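PDB 3VZH: putative uncharacterized protein, which probably acts as a Cas5d endoribonuclease that processes CRISPR precursor RNA into crRNA in a type I-C bacterial immune system. Local coordinates for residues 18-22 with 31-37; 61-66 with 94-100; 69-75 with 87-93. All blocks are in the same frame, centred on the assembly; numbering follows the deposited sequence.

Contact 1: 18-22 with 31-37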
loop_
_atom_site.group_PDB
_atom_site.type_symbol
_atom_site.label_atom_id
_atom_site.label_comp_id
_atom_site.label_asym_id
_atom_site.label_seq_id
_atom_site.Cartn_x
_atom_site.Cartn_y
_atom_site.Cartn_z
ATOM N N ALA A 18 -0.939 -13.705 -1.209
ATOM C CA ALA A 18 -0.430 -12.534 -0.474
ATOM C C ALA A 18 -0.177 -12.973 0.962
ATOM O O ALA A 18 -0.840 -13.912 1.468
ATOM C CB ALA A 18 -1.424 -11.346 -0.509
ATOM N N LEU A 19 0.795 -12.327 1.588
ATOM C CA LEU A 19 1.120 -12.608 2.991
ATOM C C LEU A 19 1.473 -11.290 3.632
ATOM O O LEU A 19 2.642 -10.848 3.555
ATOM C CB LEU A 19 2.295 -13.584 3.140
ATOM C CG LEU A 19 2.738 -13.949 4.564
ATOM C CD1 LEU A 19 1.545 -14.576 5.268
ATOM C CD2 LEU A 19 3.943 -14.917 4.622
ATOM N N PHE A 20 0.528 -10.716 4.368
ATOM C CA PHE A 20 0.784 -9.400 5.032
ATOM C C PHE A 20 1.033 -9.653 6.499
ATOM O O PHE A 20 0.137 -10.032 7.220
ATOM C CB PHE A 20 -0.478 -8.545 4.811
ATOM C CG PHE A 20 -0.714 -8.266 3.367
ATOM C CD1 PHE A 20 0.298 -7.684 2.593
ATOM C CD2 PHE A 20 -1.930 -8.551 2.750
ATOM C CE1 PHE A 20 0.140 -7.435 1.266
ATOM C CE2 PHE A 20 -2.080 -8.263 1.387
ATOM C CZ PHE A 20 -1.054 -7.694 0.671
ATOM N N THR A 21 2.258 -9.497 6.982
ATOM C CA THR A 21 2.445 -9.896 8.378
ATOM C C THR A 21 2.629 -8.659 9.301
ATOM O O THR A 21 2.658 -7.478 8.845
ATOM C CB THR A 21 3.660 -10.818 8.492
ATOM O OG1 THR A 21 4.763 -10.128 7.902
ATOM C CG2 THR A 21 3.381 -12.074 7.682
ATOM N N ASN A 22 2.818 -8.964 10.584
ATOM C CA ASN A 22 3.086 -7.988 11.605
ATOM C C ASN A 22 4.551 -8.168 11.981
ATOM O O ASN A 22 4.866 -9.154 12.618
ATOM C CB ASN A 22 2.203 -8.266 12.832
ATOM C CG ASN A 22 2.651 -7.495 14.070
ATOM O OD1 ASN A 22 3.480 -6.579 13.992
ATOM N ND2 ASN A 22 2.123 -7.876 15.215
ATOM N N ARG A 31 3.584 -18.079 10.322
ATOM C CA ARG A 31 3.175 -16.739 9.919
ATOM C C ARG A 31 1.777 -16.850 9.324
ATOM O O ARG A 31 1.514 -17.708 8.468
ATOM C CB ARG A 31 4.069 -16.152 8.820
ATOM C CG ARG A 31 5.508 -16.626 8.666
ATOM C CD ARG A 31 5.961 -16.249 7.251
ATOM N NE ARG A 31 7.411 -16.164 7.072
ATOM C CZ ARG A 31 8.027 -15.282 6.277
ATOM N NH1 ARG A 31 7.331 -14.378 5.589
ATOM N NH2 ARG A 31 9.355 -15.288 6.185
ATOM N N SER A 32 0.863 -16.001 9.758
ATOM C CA SER A 32 -0.428 -15.983 9.109
ATOM C C SER A 32 -0.604 -14.587 8.534
ATOM O O SER A 32 -0.039 -13.640 9.031
ATOM C CB SER A 32 -1.550 -16.346 10.091
ATOM O OG SER A 32 -1.632 -15.413 11.157
ATOM N N SER A 33 -1.334 -14.471 7.443
ATOM C CA SER A 33 -1.571 -13.144 6.931
ATOM C C SER A 33 -2.668 -12.406 7.741
ATOM O O SER A 33 -3.590 -13.031 8.214
ATOM C CB SER A 33 -1.969 -13.276 5.443
ATOM O OG SER A 33 -1.986 -12.025 4.869
ATOM N N TYR A 34 -2.565 -11.076 7.857
ATOM C CA TYR A 34 -3.725 -10.221 8.116
ATOM C C TYR A 34 -4.662 -10.463 7.006
ATOM O O TYR A 34 -4.259 -10.955 5.926
ATOM C CB TYR A 34 -3.287 -8.750 8.026
ATOM C CG TYR A 34 -2.566 -8.235 9.274
ATOM C CD1 TYR A 34 -3.218 -8.228 10.525
ATOM C CD2 TYR A 34 -1.267 -7.706 9.180
ATOM C CE1 TYR A 34 -2.563 -7.741 11.700
ATOM C CE2 TYR A 34 -0.600 -7.212 10.351
ATOM C CZ TYR A 34 -1.264 -7.207 11.578
ATOM O OH TYR A 34 -0.638 -6.673 12.708
ATOM N N SER A 35 -5.918 -10.076 7.220
ATOM C CA SER A 35 -6.905 -10.309 6.201
ATOM C C SER A 35 -6.851 -9.329 5.060
ATOM O O SER A 35 -7.535 -9.533 4.053
ATOM C CB SER A 35 -8.321 -10.157 6.846
ATOM O OG SER A 35 -8.484 -11.047 7.937
ATOM N N VAL A 36 -6.155 -8.209 5.249
ATOM C CA VAL A 36 -6.068 -7.197 4.204
ATOM C C VAL A 36 -4.632 -6.622 4.268
ATOM O O VAL A 36 -3.898 -6.866 5.222
ATOM C CB VAL A 36 -7.129 -6.065 4.381
ATOM C CG1 VAL A 36 -8.565 -6.630 4.363
ATOM C CG2 VAL A 36 -6.909 -5.369 5.691
ATOM N N PRO A 37 -4.225 -5.833 3.246
ATOM C CA PRO A 37 -2.847 -5.302 3.337
ATOM C C PRO A 37 -2.591 -4.313 4.486
ATOM O O PRO A 37 -3.520 -3.668 4.966
ATOM C CB PRO A 37 -2.600 -4.637 1.972
ATOM C CG PRO A 37 -3.844 -4.904 1.127
ATOM C CD PRO A 37 -4.953 -5.348 2.058
#
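Phe20 and Tyr34 meet across a long, irregular loop that runs from strand 17-18 to helix 39-49 in this RRM-like Cas5 protein, and the contact folds the two ends of that loop against each other. Two backbone groups of Phe20 are held by neighbouring residues of 31-37. Its N-H points almost straight at Ser33 OG (2.9 Å, 174°), and its carbonyl O receives the N-H of Tyr34 at 3.0 Å. The serine hydroxyl is used twice: while accepting from Phe20 N it donates to Tyr34 O, 2.7 Å away and on a lone pair of that oxygen, which fixes its rotation. With OG anti to Ser33 N (chi1 -170°), the hydroxyl stands between the two backbones and stands in for a main-chain acceptor.

Next to this polar pair lies the apolar one. Phe20 and Pro37 run side by side in the same direction, and Pro37 CA sits over one face of the phenyl ring, 3.6 Å from its centroid, in a CH-pi contact; Pro37 CB follows at 3.7 Å from Phe20 CZ. The tyrosine ring receives Thr21 O at its edge, 3.6 Å from Tyr34 CE2, and Asn22 CB packs against the phenol oxygen. That oxygen is engaged beyond the loop, hydrogen-bonded to Phe174 N. On the other flank Leu19 splits its methyls: CD1 rests on Ser33 N at 3.6 Å, whereas CD2 reaches the poorly ordered side chain of Arg31.

Strand 88-93 backs the contact through Val89, Tyr91 and Leu92, which touch Leu19, Phe20 and Ser33, and its Ser90 backbone bonds with Arg31 and Ser33. Strand 173-178 meets Asn22, Tyr34 and Val36 through Met173 and Phe174.

Contact 2: 61-66 with 94-100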
loop_
_atom_site.group_PDB
_atom_site.type_symbol
_atom_site.label_atom_id
_atom_site.label_comp_id
_atom_site.label_asym_id
_atom_site.label_seq_id
_atom_site.Cartn_x
_atom_site.Cartn_y
_atom_site.Cartn_z
ATOM N N GLU A 61 -5.537 5.356 0.396
ATOM C CA GLU A 61 -6.765 4.556 0.367
ATOM C C GLU A 61 -6.511 3.246 -0.366
ATOM O O GLU A 61 -5.689 3.217 -1.342
ATOM C CB GLU A 61 -7.905 5.316 -0.261
ATOM C CG GLU A 61 -9.251 4.734 0.133
ATOM C CD GLU A 61 -10.371 5.644 -0.333
ATOM O OE1 GLU A 61 -10.686 5.642 -1.510
ATOM O OE2 GLU A 61 -10.933 6.367 0.510
ATOM N N VAL A 62 -7.125 2.160 0.097
ATOM C CA VAL A 62 -7.143 0.894 -0.711
ATOM C C VAL A 62 -8.521 0.296 -0.777
ATOM O O VAL A 62 -9.307 0.453 0.184
ATOM C CB VAL A 62 -6.134 -0.149 -0.154
ATOM C CG1 VAL A 62 -6.438 -0.587 1.332
ATOM C CG2 VAL A 62 -6.082 -1.409 -1.069
ATOM N N LYS A 63 -8.871 -0.298 -1.932
ATOM C CA LYS A 63 -10.137 -0.988 -2.086
ATOM C C LYS A 63 -9.840 -2.470 -2.228
ATOM O O LYS A 63 -9.039 -2.891 -3.120
ATOM C CB LYS A 63 -11.033 -0.502 -3.261
ATOM C CG LYS A 63 -11.275 1.009 -3.212
ATOM C CD LYS A 63 -12.120 1.507 -4.375
ATOM C CE LYS A 63 -13.466 0.991 -4.361
ATOM N NZ LYS A 63 -14.299 2.029 -5.091
ATOM N N VAL A 64 -10.395 -3.254 -1.305
ATOM C CA VAL A 64 -10.300 -4.736 -1.338
ATOM C C VAL A 64 -11.434 -5.256 -2.208
ATOM O O VAL A 64 -12.617 -5.220 -1.817
ATOM C CB VAL A 64 -10.379 -5.255 0.155
ATOM C CG1 VAL A 64 -10.309 -6.782 0.193
ATOM C CG2 VAL A 64 -9.277 -4.624 1.000
ATOM N N ILE A 65 -11.099 -5.694 -3.437
ATOM C CA ILE A 65 -12.140 -6.000 -4.426
ATOM C C ILE A 65 -12.664 -7.379 -4.261
ATOM O O ILE A 65 -13.851 -7.604 -4.524
ATOM C CB ILE A 65 -11.573 -5.800 -5.851
ATOM C CG1 ILE A 65 -11.176 -4.296 -5.993
ATOM C CG2 ILE A 65 -12.687 -6.114 -6.869
ATOM C CD1 ILE A 65 -12.300 -3.276 -5.697
ATOM N N ASN A 66 -11.803 -8.318 -3.835
ATOM C CA ASN A 66 -12.197 -9.755 -3.859
ATOM C C ASN A 66 -12.569 -10.280 -2.476
ATOM O O ASN A 66 -11.896 -9.901 -1.473
ATOM C CB ASN A 66 -11.081 -10.681 -4.414
ATOM C CG ASN A 66 -10.956 -10.603 -5.925
ATOM O OD1 ASN A 66 -11.710 -9.857 -6.566
ATOM N ND2 ASN A 66 -9.962 -11.350 -6.514
ATOM N N ASP A 94 -5.997 -15.279 -4.208
ATOM C CA ASP A 94 -6.771 -14.606 -5.279
ATOM C C ASP A 94 -7.229 -13.155 -4.909
ATOM O O ASP A 94 -8.392 -12.854 -4.709
ATOM C CB ASP A 94 -7.943 -15.496 -5.691
ATOM C CG ASP A 94 -8.564 -15.050 -6.966
ATOM O OD1 ASP A 94 -8.043 -14.116 -7.564
ATOM O OD2 ASP A 94 -9.656 -15.503 -7.346
ATOM N N VAL A 95 -6.254 -12.273 -4.722
ATOM C CA VAL A 95 -6.437 -10.908 -4.174
ATOM C C VAL A 95 -6.402 -9.918 -5.319
ATOM O O VAL A 95 -5.635 -10.132 -6.325
ATOM C CB VAL A 95 -5.389 -10.566 -3.085
ATOM C CG1 VAL A 95 -5.530 -11.579 -1.903
ATOM C CG2 VAL A 95 -3.934 -10.528 -3.648
ATOM N N VAL A 96 -7.287 -8.879 -5.226
ATOM C CA VAL A 96 -7.242 -7.694 -6.116
ATOM C C VAL A 96 -7.370 -6.471 -5.212
ATOM O O VAL A 96 -8.224 -6.415 -4.363
ATOM C CB VAL A 96 -8.421 -7.691 -7.105
ATOM C CG1 VAL A 96 -8.451 -6.329 -7.779
ATOM C CG2 VAL A 96 -8.351 -8.809 -8.176
ATOM N N TYR A 97 -6.483 -5.486 -5.340
ATOM C CA TYR A 97 -6.509 -4.276 -4.469
ATOM C C TYR A 97 -6.333 -3.106 -5.385
ATOM O O TYR A 97 -5.443 -3.150 -6.324
ATOM C CB TYR A 97 -5.315 -4.264 -3.522
ATOM C CG TYR A 97 -5.312 -5.437 -2.579
ATOM C CD1 TYR A 97 -6.356 -5.617 -1.664
ATOM C CD2 TYR A 97 -4.283 -6.339 -2.592
ATOM C CE1 TYR A 97 -6.356 -6.751 -0.809
ATOM C CE2 TYR A 97 -4.269 -7.447 -1.750
ATOM C CZ TYR A 97 -5.307 -7.619 -0.853
ATOM O OH TYR A 97 -5.270 -8.723 -0.020
ATOM N N LEU A 98 -7.164 -2.078 -5.227
ATOM C CA LEU A 98 -6.931 -0.878 -5.980
ATOM C C LEU A 98 -6.347 0.117 -4.966
ATOM O O LEU A 98 -6.943 0.337 -3.839
ATOM C CB LEU A 98 -8.276 -0.369 -6.593
ATOM C CG LEU A 98 -9.131 -1.457 -7.212
ATOM C CD1 LEU A 98 -10.351 -0.733 -7.778
ATOM C CD2 LEU A 98 -8.415 -2.174 -8.374
ATOM N N ILE A 99 -5.227 0.763 -5.312
ATOM C CA ILE A 99 -4.532 1.625 -4.375
ATOM C C ILE A 99 -4.670 3.060 -4.958
ATOM O O ILE A 99 -4.372 3.281 -6.138
ATOM C CB ILE A 99 -3.021 1.261 -4.302
ATOM C CG1 ILE A 99 -2.848 -0.243 -3.988
ATOM C CG2 ILE A 99 -2.294 2.072 -3.211
ATOM C CD1 ILE A 99 -1.380 -0.735 -3.992
ATOM N N LYS A 100 -4.992 3.992 -4.090
ATOM C CA LYS A 100 -4.969 5.453 -4.371
ATOM C C LYS A 100 -3.781 6.026 -3.607
ATOM O O LYS A 100 -3.642 5.768 -2.408
ATOM C CB LYS A 100 -6.271 6.055 -3.884
ATOM C CG LYS A 100 -6.319 7.571 -4.049
ATOM C CD LYS A 100 -7.662 8.117 -3.482
ATOM C CE LYS A 100 -7.721 9.649 -3.667
ATOM N NZ LYS A 100 -8.941 10.216 -2.970
HETATM O O HOH W 1 -8.834 -8.641 -2.849
#
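The Tyr97 ring has Val64 CG2 at its edge, 4.0 Å from CE1, and Lys63 O also lies near its plane; Val62 CG2 meets the tyrosine lower down, at CB. Both valines run alongside Tyr97 in the same direction, on the face of the sheet that also carries Ile99; helix 39-49 covers the Val62 and Ile99 end of this face through Leu42, and Pro37 lies against Tyr97. The second flat group is the Asn66 amide. Its ND2 donates to Asp94 O (2.8 Å, 171°), which lies in the amide plane, although the nitrogen stands well above the plane of that carbonyl. Val96 CG2 packs 3.4 Å from the same ND2.

Just beyond the strand end, Ile65 CG1, anti to its carbonyl carbon (chi1 -62°), crosses Leu98 at about a right angle, 3.7 Å from Leu98 CG. On the face that Leu98 shares with Lys63, Glu61 and Lys100 touch through their CB atoms; the carboxylate itself binds Tyr156 and Thr202.

Lys63 and Leu98 form a hydrogen-bonded pair, with Lys63 N 2.8 Å from Leu98 O, and Ile65 N continues the pattern to Val96 O at 3.1 Å. Past it a water takes over, accepting from Asn66 N and Val96 N. Strand 95-105 lies between 55-64 and 9-15, which pairs in turn with 147-150, an order consistent with the RRM-like (ferredoxin-like) sheet of Cas5 proteins.

Contact 3: 69-75 with 87-93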
loop_
_atom_site.group_PDB
_atom_site.type_symbol
_atom_site.label_atom_id
_atom_site.label_comp_id
_atom_site.label_asym_id
_atom_site.label_seq_id
_atom_site.Cartn_x
_atom_site.Cartn_y
_atom_site.Cartn_z
ATOM N N GLN A 69 -10.156 -14.962 1.140
ATOM C CA GLN A 69 -10.057 -16.433 1.147
ATOM C C GLN A 69 -8.628 -16.705 1.540
ATOM O O GLN A 69 -7.774 -15.868 1.277
ATOM C CB GLN A 69 -10.251 -16.932 -0.304
ATOM C CG GLN A 69 -11.646 -16.698 -0.889
ATOM C CD GLN A 69 -11.837 -17.434 -2.211
ATOM O OE1 GLN A 69 -12.358 -18.535 -2.223
ATOM N NE2 GLN A 69 -11.404 -16.840 -3.310
ATOM N N THR A 70 -8.383 -17.816 2.215
ATOM C CA THR A 70 -7.042 -18.142 2.634
ATOM C C THR A 70 -6.694 -19.566 2.201
ATOM O O THR A 70 -7.589 -20.377 1.894
ATOM C CB THR A 70 -6.878 -18.025 4.176
ATOM O OG1 THR A 70 -7.610 -19.057 4.831
ATOM C CG2 THR A 70 -7.369 -16.604 4.710
ATOM N N GLU A 71 -5.380 -19.842 2.220
ATOM C CA GLU A 71 -4.851 -21.125 1.872
ATOM C C GLU A 71 -3.710 -21.394 2.787
ATOM O O GLU A 71 -2.939 -20.505 3.126
ATOM C CB GLU A 71 -4.332 -21.132 0.440
ATOM C CG GLU A 71 -5.459 -21.038 -0.563
ATOM C CD GLU A 71 -6.138 -22.387 -0.818
ATOM O OE1 GLU A 71 -7.151 -22.407 -1.526
ATOM O OE2 GLU A 71 -5.670 -23.434 -0.341
ATOM N N LEU A 72 -3.602 -22.661 3.154
ATOM C CA LEU A 72 -2.654 -23.078 4.160
ATOM C C LEU A 72 -1.501 -23.740 3.474
ATOM O O LEU A 72 -1.703 -24.504 2.513
ATOM C CB LEU A 72 -3.374 -24.069 5.091
ATOM C CG LEU A 72 -2.859 -24.490 6.479
ATOM C CD1 LEU A 72 -2.276 -23.303 7.248
ATOM C CD2 LEU A 72 -4.003 -25.176 7.273
ATOM N N GLN A 73 -0.283 -23.501 3.953
ATOM C CA GLN A 73 0.845 -24.227 3.406
ATOM C C GLN A 73 1.682 -24.852 4.570
ATOM O O GLN A 73 2.130 -24.118 5.472
ATOM C CB GLN A 73 1.737 -23.316 2.530
ATOM C CG GLN A 73 3.016 -24.078 2.060
ATOM C CD GLN A 73 3.814 -23.238 1.114
ATOM O OE1 GLN A 73 4.629 -22.415 1.543
ATOM N NE2 GLN A 73 3.547 -23.379 -0.178
ATOM N N GLY A 74 1.856 -26.170 4.583
ATOM C CA GLY A 74 2.634 -26.824 5.635
ATOM C C GLY A 74 4.079 -26.878 5.140
ATOM O O GLY A 74 4.306 -27.177 3.961
ATOM N N VAL A 75 5.051 -26.558 6.007
ATOM C CA VAL A 75 6.473 -26.560 5.634
ATOM C C VAL A 75 7.174 -27.460 6.662
ATOM O O VAL A 75 6.969 -27.300 7.881
ATOM C CB VAL A 75 7.088 -25.106 5.542
ATOM C CG1 VAL A 75 6.248 -24.171 4.644
ATOM C CG2 VAL A 75 7.237 -24.461 6.913
ATOM N N SER A 87 5.498 -24.539 11.434
ATOM C CA SER A 87 5.461 -25.242 10.182
ATOM C C SER A 87 4.183 -25.005 9.342
ATOM O O SER A 87 3.896 -25.808 8.464
ATOM C CB SER A 87 5.751 -26.741 10.349
ATOM O OG SER A 87 5.227 -27.303 11.565
ATOM N N TYR A 88 3.410 -23.950 9.613
ATOM C CA TYR A 88 2.290 -23.597 8.731
ATOM C C TYR A 88 2.423 -22.139 8.363
ATOM O O TYR A 88 2.853 -21.313 9.191
ATOM C CB TYR A 88 0.937 -23.785 9.435
ATOM C CG TYR A 88 0.646 -25.188 9.903
ATOM C CD1 TYR A 88 0.212 -26.179 8.998
ATOM C CD2 TYR A 88 0.782 -25.530 11.272
ATOM C CE1 TYR A 88 -0.057 -27.483 9.439
ATOM C CE2 TYR A 88 0.501 -26.810 11.727
ATOM C CZ TYR A 88 0.089 -27.791 10.815
ATOM O OH TYR A 88 -0.178 -29.057 11.305
ATOM N N VAL A 89 2.012 -21.785 7.149
ATOM C CA VAL A 89 1.960 -20.409 6.779
ATOM C C VAL A 89 0.583 -20.285 6.195
ATOM O O VAL A 89 0.225 -21.149 5.374
ATOM C CB VAL A 89 3.016 -20.034 5.681
ATOM C CG1 VAL A 89 2.863 -18.563 5.291
ATOM C CG2 VAL A 89 4.442 -20.305 6.202
ATOM N N SER A 90 -0.197 -19.274 6.626
ATOM C CA SER A 90 -1.563 -19.070 6.061
ATOM C C SER A 90 -1.551 -17.846 5.148
ATOM O O SER A 90 -1.319 -16.704 5.615
ATOM C CB SER A 90 -2.667 -18.934 7.192
ATOM O OG SER A 90 -3.997 -18.590 6.603
ATOM N N TYR A 91 -1.813 -18.058 3.863
ATOM C CA TYR A 91 -1.839 -16.978 2.863
ATOM C C TYR A 91 -3.238 -16.501 2.502
ATOM O O TYR A 91 -4.137 -17.262 2.535
ATOM C CB TYR A 91 -1.231 -17.519 1.534
ATOM C CG TYR A 91 0.230 -17.808 1.628
ATOM C CD1 TYR A 91 1.175 -16.791 1.350
ATOM C CD2 TYR A 91 0.695 -19.113 1.955
ATOM C CE1 TYR A 91 2.546 -17.056 1.446
ATOM C CE2 TYR A 91 2.086 -19.383 2.062
ATOM C CZ TYR A 91 3.001 -18.357 1.788
ATOM O OH TYR A 91 4.373 -18.577 1.860
ATOM N N LEU A 92 -3.380 -15.238 2.103
ATOM C CA LEU A 92 -4.582 -14.864 1.339
ATOM C C LEU A 92 -4.446 -15.444 -0.025
ATOM O O LEU A 92 -3.326 -15.517 -0.598
ATOM C CB LEU A 92 -4.602 -13.317 1.282
ATOM C CG LEU A 92 -4.926 -12.654 2.631
ATOM C CD1 LEU A 92 -4.611 -11.134 2.485
ATOM C CD2 LEU A 92 -6.458 -12.871 2.856
ATOM N N SER A 93 -5.595 -15.678 -0.671
ATOM C CA SER A 93 -5.602 -16.231 -1.981
ATOM C C SER A 93 -6.418 -15.362 -2.943
ATOM O O SER A 93 -7.379 -14.755 -2.532
ATOM C CB SER A 93 -6.308 -17.602 -1.867
ATOM O OG SER A 93 -6.292 -18.183 -3.115
HETATM O O HOH W 2 -8.721 -13.096 -0.757
HETATM O O HOH W 3 -5.830 -20.817 6.007
HETATM O O HOH W 4 -8.224 -20.122 -2.618
#
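Gln69 opens the pairing with Ser93: its carbonyl O accepts from Ser93 N at 2.9 Å, the donor standing above the carbonyl plane, and a water links Gln69 N to Ser93 O. At Thr70 the side chain diverges from that of Leu92, and a second water connects Thr70 OG1 with Ser90 OG. Thr70 CA comes within 3.0 Å of Tyr91 O in a CA-H...O contact.

Glu71 and Tyr91 exchange both backbone bonds, the shorter being Tyr91 N to Glu71 O at 2.8 Å. Glu71 CG, beside the backbone N (chi1 -70°), rests on Ser93 CB at 3.8 Å, and a bend at chi2 (-81°) turns the carboxylate; its OE1 accepts a hydrogen bond from a third water, which also bonds to Ser93 OG. Leu72, on the other face of the hairpin, places CD1 3.9 Å from Tyr88 CB, the two side chains meeting at a slant.

The backbone of Gln73 again bonds twice, to Val89. Its CB lies in plane at the edge of the Tyr91 ring, 4.0 Å from CE2, and the amide is steeply inclined to that ring (76°). Tyr91 OH bonds to Glu143. Gly74 follows, its CA 3.3 Å from Ser87 O, and Val75 N bonds to that same oxygen at 2.8 Å.

The exposed outer part of this hairpin projects from the body of the protein. Strand 70-74 is an edge strand of a three-stranded antiparallel sheet, and 88-93 is its middle strand, pairing on its other side with 17-18, where Leu92 bonds to Ala18 through the backbone and Tyr91 packs on Arg17.

Overall arrangement
Strand 88-93 ties contact 3 to contact 1, whose centres lie about 10 Å apart: besides pairing with 69-75, its backbone is hydrogen-bonded to both 18-22 and 31-37. Contact 1 also reaches contact 2, centred about 14 Å away, through Pro37 CD and Tyr97 CE1 at 3.5 Å. Contacts 2 and 3 are centred about 20 Å apart, yet they touch where Tyr97 OH packs against Leu92 CD1 at 3.5 Å. The chain leaves the core after 61-66, makes the hairpin of contact 3, then turns at Asp94 to re-enter the core sheet.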